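Local coordinates for protein arginase (Thermus thermophilus, PDB 2EF5) that probably hydrolyses L-arginine to L-ornithine and urea, using two manganese ions per subunit, at residues D95-A104 and V134-L142; A104-V114 and V153-V162. All coordinates share one frame; numbering follows the deposited sequence.

Interaction 1: D95-A104 and V134-L142. With MN (manganese (II) ion), chain H.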
loop_
_atom_site.group_PDB
_atom_site.type_symbol
_atom_site.label_atom_id
_atom_site.label_comp_id
_atom_site.label_asym_id
_atom_site.label_seq_id
_atom_site.Cartn_x
_atom_site.Cartn_y
_atom_site.Cartn_z
ATOM N N ASP A 95 -17.382 37.206 7.351
ATOM C CA ASP A 95 -17.601 35.852 6.852
ATOM C C ASP A 95 -16.985 35.562 5.498
ATOM O O ASP A 95 -17.030 36.392 4.594
ATOM C CB ASP A 95 -19.099 35.550 6.725
ATOM C CG ASP A 95 -19.845 35.714 8.023
ATOM O OD1 ASP A 95 -19.285 35.348 9.076
ATOM O OD2 ASP A 95 -21.000 36.192 7.983
ATOM N N HIS A 96 -16.457 34.351 5.352
ATOM C CA HIS A 96 -15.872 33.929 4.087
ATOM C C HIS A 96 -16.977 33.787 3.037
ATOM O O HIS A 96 -16.701 33.627 1.849
ATOM C CB HIS A 96 -15.151 32.592 4.259
ATOM C CG HIS A 96 -13.998 32.424 3.315
ATOM N ND1 HIS A 96 -12.968 31.534 3.564
ATOM C CD2 HIS A 96 -13.687 33.065 2.178
ATOM C CE1 HIS A 96 -12.065 31.657 2.608
ATOM N NE2 HIS A 96 -12.467 32.572 1.753
ATOM N N SER A 97 -18.227 33.838 3.489
ATOM C CA SER A 97 -19.383 33.738 2.598
ATOM C C SER A 97 -19.307 34.809 1.520
ATOM O O SER A 97 -19.796 34.612 0.415
ATOM C CB SER A 97 -20.685 33.926 3.380
ATOM O OG SER A 97 -20.859 32.918 4.358
ATOM N N LEU A 98 -18.695 35.944 1.850
ATOM C CA LEU A 98 -18.564 37.050 0.903
ATOM C C LEU A 98 -17.856 36.636 -0.381
ATOM O O LEU A 98 -18.031 37.270 -1.425
ATOM C CB LEU A 98 -17.813 38.221 1.552
ATOM C CG LEU A 98 -16.333 38.013 1.896
ATOM C CD1 LEU A 98 -15.466 38.140 0.649
ATOM C CD2 LEU A 98 -15.914 39.063 2.915
ATOM N N SER A 99 -17.060 35.573 -0.313
ATOM C CA SER A 99 -16.334 35.114 -1.494
ATOM C C SER A 99 -17.237 34.659 -2.634
ATOM O O SER A 99 -16.802 34.639 -3.785
ATOM C CB SER A 99 -15.353 33.996 -1.126
ATOM O OG SER A 99 -14.260 34.519 -0.375
ATOM N N MET A 100 -18.481 34.295 -2.331
ATOM C CA MET A 100 -19.393 33.874 -3.387
ATOM C C MET A 100 -19.574 35.063 -4.321
ATOM O O MET A 100 -19.646 34.909 -5.537
ATOM C CB MET A 100 -20.748 33.458 -2.806
ATOM C CG MET A 100 -20.704 32.226 -1.918
ATOM S SD MET A 100 -22.346 31.715 -1.339
ATOM C CE MET A 100 -22.744 33.038 -0.227
ATOM N N GLY A 101 -19.643 36.250 -3.733
ATOM C CA GLY A 101 -19.805 37.457 -4.523
ATOM C C GLY A 101 -18.494 38.011 -5.057
ATOM O O GLY A 101 -18.442 38.502 -6.186
ATOM N N SER A 102 -17.425 37.930 -4.264
ATOM C CA SER A 102 -16.144 38.471 -4.709
ATOM C C SER A 102 -15.553 37.707 -5.884
ATOM O O SER A 102 -15.118 38.321 -6.863
ATOM C CB SER A 102 -15.130 38.523 -3.555
ATOM O OG SER A 102 -14.729 37.232 -3.146
ATOM N N VAL A 103 -15.546 36.378 -5.808
ATOM C CA VAL A 103 -14.992 35.571 -6.888
ATOM C C VAL A 103 -15.820 35.710 -8.160
ATOM O O VAL A 103 -15.272 35.954 -9.232
ATOM C CB VAL A 103 -14.901 34.075 -6.494
ATOM C CG1 VAL A 103 -14.363 33.255 -7.665
ATOM C CG2 VAL A 103 -13.977 33.916 -5.288
ATOM N N ALA A 104 -17.138 35.571 -8.032
ATOM C CA ALA A 104 -18.038 35.690 -9.175
ATOM C C ALA A 104 -17.918 37.072 -9.806
ATOM O O ALA A 104 -17.925 37.210 -11.028
ATOM C CB ALA A 104 -19.480 35.441 -8.736
ATOM N N VAL A 134 -23.654 29.168 6.365
ATOM C CA VAL A 134 -23.361 29.406 4.963
ATOM C C VAL A 134 -21.876 29.687 4.736
ATOM O O VAL A 134 -21.328 29.325 3.697
ATOM C CB VAL A 134 -24.186 30.589 4.414
ATOM C CG1 VAL A 134 -23.809 30.857 2.958
ATOM C CG2 VAL A 134 -25.679 30.275 4.524
ATOM N N HIS A 135 -21.218 30.321 5.704
ATOM C CA HIS A 135 -19.801 30.620 5.539
ATOM C C HIS A 135 -18.944 29.358 5.504
ATOM O O HIS A 135 -17.717 29.425 5.414
ATOM C CB HIS A 135 -19.315 31.602 6.618
ATOM C CG HIS A 135 -19.653 31.202 8.021
ATOM N ND1 HIS A 135 -19.097 30.102 8.639
ATOM C CD2 HIS A 135 -20.438 31.800 8.952
ATOM C CE1 HIS A 135 -19.521 30.043 9.890
ATOM N NE2 HIS A 135 -20.334 31.062 10.105
ATOM N N GLY A 136 -19.605 28.207 5.555
ATOM C CA GLY A 136 -18.904 26.939 5.492
ATOM C C GLY A 136 -19.223 26.260 4.170
ATOM O O GLY A 136 -18.927 25.083 3.978
ATOM N N MET A 137 -19.828 27.009 3.246
ATOM C CA MET A 137 -20.205 26.471 1.936
ATOM C C MET A 137 -19.836 27.329 0.710
ATOM O O MET A 137 -20.081 26.907 -0.420
ATOM C CB MET A 137 -21.725 26.245 1.876
ATOM C CG MET A 137 -22.410 25.969 3.202
ATOM S SD MET A 137 -24.220 25.912 3.029
ATOM C CE MET A 137 -24.631 24.672 4.255
ATOM N N PRO A 138 -19.221 28.512 0.903
ATOM C CA PRO A 138 -18.894 29.335 -0.270
ATOM C C PRO A 138 -18.116 28.717 -1.426
ATOM O O PRO A 138 -18.438 28.973 -2.585
ATOM C CB PRO A 138 -18.174 30.536 0.341
ATOM C CG PRO A 138 -17.481 29.943 1.512
ATOM C CD PRO A 138 -18.556 29.053 2.104
ATOM N N LEU A 139 -17.086 27.930 -1.128
ATOM C CA LEU A 139 -16.299 27.333 -2.199
ATOM C C LEU A 139 -17.125 26.308 -2.961
ATOM O O LEU A 139 -16.978 26.166 -4.167
ATOM C CB LEU A 139 -15.023 26.682 -1.650
ATOM C CG LEU A 139 -14.026 26.174 -2.708
ATOM C CD1 LEU A 139 -13.725 27.273 -3.718
ATOM C CD2 LEU A 139 -12.741 25.725 -2.030
ATOM N N ALA A 140 -17.988 25.590 -2.253
ATOM C CA ALA A 140 -18.847 24.602 -2.902
ATOM C C ALA A 140 -19.758 25.369 -3.854
ATOM O O ALA A 140 -19.820 25.069 -5.041
ATOM C CB ALA A 140 -19.671 23.857 -1.866
ATOM N N VAL A 141 -20.445 26.377 -3.325
ATOM C CA VAL A 141 -21.345 27.202 -4.124
ATOM C C VAL A 141 -20.635 27.718 -5.376
ATOM O O VAL A 141 -21.135 27.570 -6.492
ATOM C CB VAL A 141 -21.857 28.415 -3.310
ATOM C CG1 VAL A 141 -22.632 29.365 -4.211
ATOM C CG2 VAL A 141 -22.737 27.937 -2.172
ATOM N N LEU A 142 -19.470 28.330 -5.192
ATOM C CA LEU A 142 -18.712 28.852 -6.323
ATOM C C LEU A 142 -18.442 27.752 -7.336
ATOM O O LEU A 142 -18.336 28.014 -8.535
ATOM C CB LEU A 142 -17.382 29.446 -5.852
ATOM C CG LEU A 142 -17.468 30.799 -5.145
ATOM C CD1 LEU A 142 -16.147 31.100 -4.447
ATOM C CD2 LEU A 142 -17.798 31.895 -6.163
HETATM MN MN MN H . -12.934 29.977 5.123
#

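Interaction 2: A104-V114 and V153-V162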
loop_
_atom_site.group_PDB
_atom_site.type_symbol
_atom_site.label_atom_id
_atom_site.label_comp_id
_atom_site.label_asym_id
_atom_site.label_seq_id
_atom_site.Cartn_x
_atom_site.Cartn_y
_atom_site.Cartn_z
ATOM N N ALA A 104 -17.138 35.571 -8.032
ATOM C CA ALA A 104 -18.038 35.690 -9.175
ATOM C C ALA A 104 -17.918 37.072 -9.806
ATOM O O ALA A 104 -17.925 37.210 -11.028
ATOM C CB ALA A 104 -19.480 35.441 -8.736
ATOM N N GLY A 105 -17.803 38.095 -8.967
ATOM C CA GLY A 105 -17.689 39.450 -9.469
ATOM C C GLY A 105 -16.341 39.734 -10.103
ATOM O O GLY A 105 -16.279 40.289 -11.199
ATOM N N ALA A 106 -15.264 39.347 -9.422
ATOM C CA ALA A 106 -13.904 39.570 -9.917
ATOM C C ALA A 106 -13.559 38.736 -11.148
ATOM O O ALA A 106 -12.658 39.090 -11.909
ATOM C CB ALA A 106 -12.885 39.289 -8.799
ATOM N N ALA A 107 -14.266 37.629 -11.339
ATOM C CA ALA A 107 -14.015 36.748 -12.471
ATOM C C ALA A 107 -14.392 37.408 -13.795
ATOM O O ALA A 107 -13.826 37.087 -14.842
ATOM C CB ALA A 107 -14.784 35.448 -12.299
ATOM N N ARG A 108 -15.356 38.322 -13.745
ATOM C CA ARG A 108 -15.801 39.028 -14.941
ATOM C C ARG A 108 -16.252 38.095 -16.056
ATOM O O ARG A 108 -16.011 38.362 -17.231
ATOM C CB ARG A 108 -14.683 39.932 -15.465
ATOM C CG ARG A 108 -14.316 41.039 -14.513
ATOM C CD ARG A 108 -13.429 42.076 -15.162
ATOM N NE ARG A 108 -13.436 43.292 -14.362
ATOM C CZ ARG A 108 -14.537 43.980 -14.081
ATOM N NH1 ARG A 108 -15.709 43.571 -14.546
ATOM N NH2 ARG A 108 -14.474 45.056 -13.316
ATOM N N GLY A 109 -16.898 36.995 -15.688
ATOM C CA GLY A 109 -17.379 36.061 -16.690
ATOM C C GLY A 109 -16.325 35.197 -17.355
ATOM O O GLY A 109 -16.661 34.329 -18.158
ATOM N N ARG A 110 -15.055 35.417 -17.035
ATOM C CA ARG A 110 -13.997 34.617 -17.636
ATOM C C ARG A 110 -13.524 33.513 -16.699
ATOM O O ARG A 110 -13.810 33.533 -15.502
ATOM C CB ARG A 110 -12.813 35.505 -18.043
ATOM C CG ARG A 110 -11.691 34.763 -18.785
ATOM C CD ARG A 110 -12.229 33.787 -19.847
ATOM N NE ARG A 110 -13.093 34.435 -20.831
ATOM C CZ ARG A 110 -12.664 35.235 -21.802
ATOM N NH1 ARG A 110 -11.369 35.491 -21.929
ATOM N NH2 ARG A 110 -13.529 35.786 -22.645
ATOM N N ARG A 111 -12.807 32.546 -17.258
ATOM C CA ARG A 111 -12.288 31.421 -16.498
ATOM C C ARG A 111 -11.137 31.876 -15.604
ATOM O O ARG A 111 -10.141 32.407 -16.087
ATOM C CB ARG A 111 -11.797 30.334 -17.457
ATOM C CG ARG A 111 -11.294 29.076 -16.776
ATOM C CD ARG A 111 -10.644 28.127 -17.767
ATOM N NE ARG A 111 -10.168 26.910 -17.118
ATOM C CZ ARG A 111 -9.428 25.981 -17.713
ATOM N NH1 ARG A 111 -9.067 26.124 -18.983
ATOM N NH2 ARG A 111 -9.050 24.905 -17.037
ATOM N N VAL A 112 -11.272 31.667 -14.299
ATOM C CA VAL A 112 -10.224 32.063 -13.364
ATOM C C VAL A 112 -9.871 30.924 -12.421
ATOM O O VAL A 112 -10.718 30.091 -12.098
ATOM C CB VAL A 112 -10.658 33.272 -12.497
ATOM C CG1 VAL A 112 -11.017 34.457 -13.389
ATOM C CG2 VAL A 112 -11.840 32.879 -11.615
ATOM N N GLY A 113 -8.615 30.883 -11.993
ATOM C CA GLY A 113 -8.198 29.854 -11.060
ATOM C C GLY A 113 -8.433 30.404 -9.663
ATOM O O GLY A 113 -8.332 31.611 -9.449
ATOM N N VAL A 114 -8.763 29.535 -8.713
ATOM C CA VAL A 114 -9.009 29.977 -7.346
ATOM C C VAL A 114 -8.070 29.293 -6.363
ATOM O O VAL A 114 -8.047 28.071 -6.265
ATOM C CB VAL A 114 -10.465 29.682 -6.914
ATOM C CG1 VAL A 114 -10.673 30.066 -5.433
ATOM C CG2 VAL A 114 -11.435 30.445 -7.805
ATOM N N VAL A 153 -26.681 32.340 -8.926
ATOM C CA VAL A 153 -26.050 33.629 -9.166
ATOM C C VAL A 153 -24.567 33.700 -8.800
ATOM O O VAL A 153 -23.889 34.664 -9.161
ATOM C CB VAL A 153 -26.785 34.761 -8.415
ATOM C CG1 VAL A 153 -28.174 34.962 -9.007
ATOM C CG2 VAL A 153 -26.880 34.428 -6.933
ATOM N N PHE A 154 -24.054 32.694 -8.097
ATOM C CA PHE A 154 -22.648 32.722 -7.704
ATOM C C PHE A 154 -21.739 31.644 -8.286
ATOM O O PHE A 154 -20.520 31.709 -8.104
ATOM C CB PHE A 154 -22.529 32.721 -6.179
ATOM C CG PHE A 154 -23.242 33.868 -5.517
ATOM C CD1 PHE A 154 -23.020 35.170 -5.942
ATOM C CD2 PHE A 154 -24.155 33.644 -4.491
ATOM C CE1 PHE A 154 -23.699 36.232 -5.363
ATOM C CE2 PHE A 154 -24.841 34.699 -3.902
ATOM C CZ PHE A 154 -24.614 35.995 -4.336
ATOM N N ARG A 155 -22.298 30.654 -8.977
ATOM C CA ARG A 155 -21.452 29.619 -9.569
ATOM C C ARG A 155 -20.481 30.391 -10.457
ATOM O O ARG A 155 -20.907 31.224 -11.261
ATOM C CB ARG A 155 -22.284 28.643 -10.413
ATOM C CG ARG A 155 -21.487 27.466 -10.975
ATOM C CD ARG A 155 -22.394 26.410 -11.607
ATOM N NE ARG A 155 -23.071 26.890 -12.810
ATOM C CZ ARG A 155 -22.477 27.074 -13.986
ATOM N NH1 ARG A 155 -21.183 26.816 -14.124
ATOM N NH2 ARG A 155 -23.178 27.517 -15.025
ATOM N N ALA A 156 -19.182 30.149 -10.315
ATOM C CA ALA A 156 -18.234 30.900 -11.127
ATOM C C ALA A 156 -16.900 30.225 -11.412
ATOM O O ALA A 156 -16.063 30.789 -12.114
ATOM C CB ALA A 156 -17.992 32.268 -10.493
ATOM N N VAL A 157 -16.685 29.029 -10.882
ATOM C CA VAL A 157 -15.424 28.352 -11.137
ATOM C C VAL A 157 -15.600 26.853 -11.303
ATOM O O VAL A 157 -16.480 26.251 -10.690
ATOM C CB VAL A 157 -14.414 28.592 -9.993
ATOM C CG1 VAL A 157 -14.884 27.890 -8.733
ATOM C CG2 VAL A 157 -13.029 28.096 -10.397
ATOM N N ASP A 158 -14.765 26.257 -12.146
ATOM C CA ASP A 158 -14.812 24.820 -12.364
ATOM C C ASP A 158 -13.979 24.206 -11.245
ATOM O O ASP A 158 -12.876 24.670 -10.971
ATOM C CB ASP A 158 -14.197 24.467 -13.720
ATOM C CG ASP A 158 -14.337 22.992 -14.062
ATOM O OD1 ASP A 158 -13.901 22.138 -13.260
ATOM O OD2 ASP A 158 -14.889 22.686 -15.141
ATOM N N PRO A 159 -14.495 23.158 -10.588
ATOM C CA PRO A 159 -13.784 22.489 -9.493
ATOM C C PRO A 159 -12.332 22.171 -9.829
ATOM O O PRO A 159 -11.477 22.123 -8.945
ATOM C CB PRO A 159 -14.609 21.221 -9.272
ATOM C CG PRO A 159 -15.992 21.658 -9.623
ATOM C CD PRO A 159 -15.772 22.479 -10.877
ATOM N N LYS A 160 -12.055 21.956 -11.111
ATOM C CA LYS A 160 -10.706 21.625 -11.544
ATOM C C LYS A 160 -9.772 22.825 -11.587
ATOM O O LYS A 160 -8.562 22.662 -11.747
ATOM C CB LYS A 160 -10.750 20.930 -12.911
ATOM C CG LYS A 160 -11.483 19.586 -12.866
ATOM C CD LYS A 160 -11.387 18.826 -14.185
ATOM C CE LYS A 160 -12.010 17.441 -14.056
ATOM N NZ LYS A 160 -11.878 16.644 -15.311
ATOM N N ASP A 161 -10.327 24.026 -11.449
ATOM C CA ASP A 161 -9.513 25.233 -11.453
ATOM C C ASP A 161 -9.434 25.786 -10.030
ATOM O O ASP A 161 -9.198 26.976 -9.823
ATOM C CB ASP A 161 -10.099 26.288 -12.392
ATOM C CG ASP A 161 -10.141 25.825 -13.839
ATOM O OD1 ASP A 161 -9.171 25.177 -14.278
ATOM O OD2 ASP A 161 -11.134 26.122 -14.540
ATOM N N VAL A 162 -9.633 24.902 -9.054
ATOM C CA VAL A 162 -9.582 25.276 -7.643
ATOM C C VAL A 162 -8.486 24.498 -6.919
ATOM O O VAL A 162 -8.291 23.311 -7.159
ATOM C CB VAL A 162 -10.923 24.984 -6.922
ATOM C CG1 VAL A 162 -10.773 25.223 -5.406
ATOM C CG2 VAL A 162 -12.032 25.873 -7.488
HETATM O O HOH W 1 -12.896 27.852 -13.609
#

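Interaction 1: D95-A104 and V134-L142
Ser-97 and His-135 bring the two backbones within 4.3 Å between CA atoms, and the helical segments 99-104 and 138-142 cross at -41°, their axes 9.3 Å apart at closest. Both pack on one side of the parallel sheet of the arginase alpha/beta fold, against Trp-116 of strand 113-117, starting from the end of the strands where manganese is bound. Met-100 carries the middle of the contact. Its CG rests on Pro-138, 3.8 Å from CB, and the bend at chi3 (-69°) turns the thioether end so that SD reaches CG1 of Val-141 at 3.7 Å while CE meets Val-134. Further along, Leu-142 enters as a knob into the hole formed by Ser-99, Met-100, Val-103 and Ala-104; its CD2 lies 3.6 Å from CB of Val-103, and CD1 meets CG2 of the same valine. Nearer the metal, the pyrrolidine ring of Pro-138 lies against the carbonyl oxygen of His-96, CB to O 3.7 Å. Asp-95, whose OD2 accepts from the backbone N of Leu-12, brings OD1 obliquely to CD2 of the His-135 ring at 3.7 Å, carboxylate and ring planes 33° apart. His-96 NE2 is hydrogen-bonded to Ser-215 OG. Asp-118, Asp-122 and Asp-217 are the other protein ligands of the manganese ion that His-96 ND1 binds at 2.2 Å.

Interaction 2: A104-V114 and V153-V162
Arg-111 grips Asp-161 side-on in a two-bond salt bridge: NE donates to OD2 at 2.9 Å and NH2 to OD1 at 2.8 Å. The carboxylate stands at the guanidinium edge, but the two planes are turned 46° apart, and the bonds differ accordingly. OD1 receives NH2 on its syn lone pair, whereas NE approaches OD2 from above the carboxylate plane. The arginine chain, extended from CG to NE with CG anti to the backbone N (chi1 -177°), carries the guanidinium out to the acid, the two side chains crossing at about a right angle. A water donates to OD2 of Asp-161 and accepts from the backbone N of Asp-158, giving this oxygen a second donor. A lysine in place of Asp-161 would probably leave the Arg-111 guanidinium without its counter-charge and set a second positive group beside it, while the water would lose an acceptor.

The backbone of Asp-161 adds a straight bond, its O accepting from Val-114 N at 2.8 Å. This bond belongs to the start of strand pairing in the parallel arginase sheet, where Val-114 bridges Val-162 as strands 113-117 and 162-167 come side by side. The CA of Val-162 also makes a C-H...O contact with Val-114 O.

On the face carrying Val-114 and Val-162, CB of the former lies 4.2 Å from CG2 of the latter. CG2 of Val-157 packs 3.8 Å from CG2 of Val-114 and also touches the carbonyl oxygen of Val-112. Where helix 99-107 passes the end of helix 148-154, Ala-104 and Ala-156 meet through their methyls, CB to CB 3.9 Å. The Ala-104 methyl also lies 3.9 Å from the backbone O of Phe-154.

In the fold
The two contacts lie about 11 Å apart, centre to centre, and alternate along the chain: 95-104, 104-114, 134-142, then 153-162. Helix 99-107 serves both, with Ala-104 common to the two. Interaction 1 sets this helix against helix 138-142 beside the manganese site; interaction 2 follows it into strand 113-117 and pairs that strand with 162-167. The Leu-142 O probably accepts from the backbone N atoms of Ala-156 and Val-157, and Met-100 O packs against Phe-154 CD1, so the contacts are directly joined. Together they connect the metal-binding end of the sheet, where strand 113-117 leads on to Asp-118, with the opposite end, where it begins.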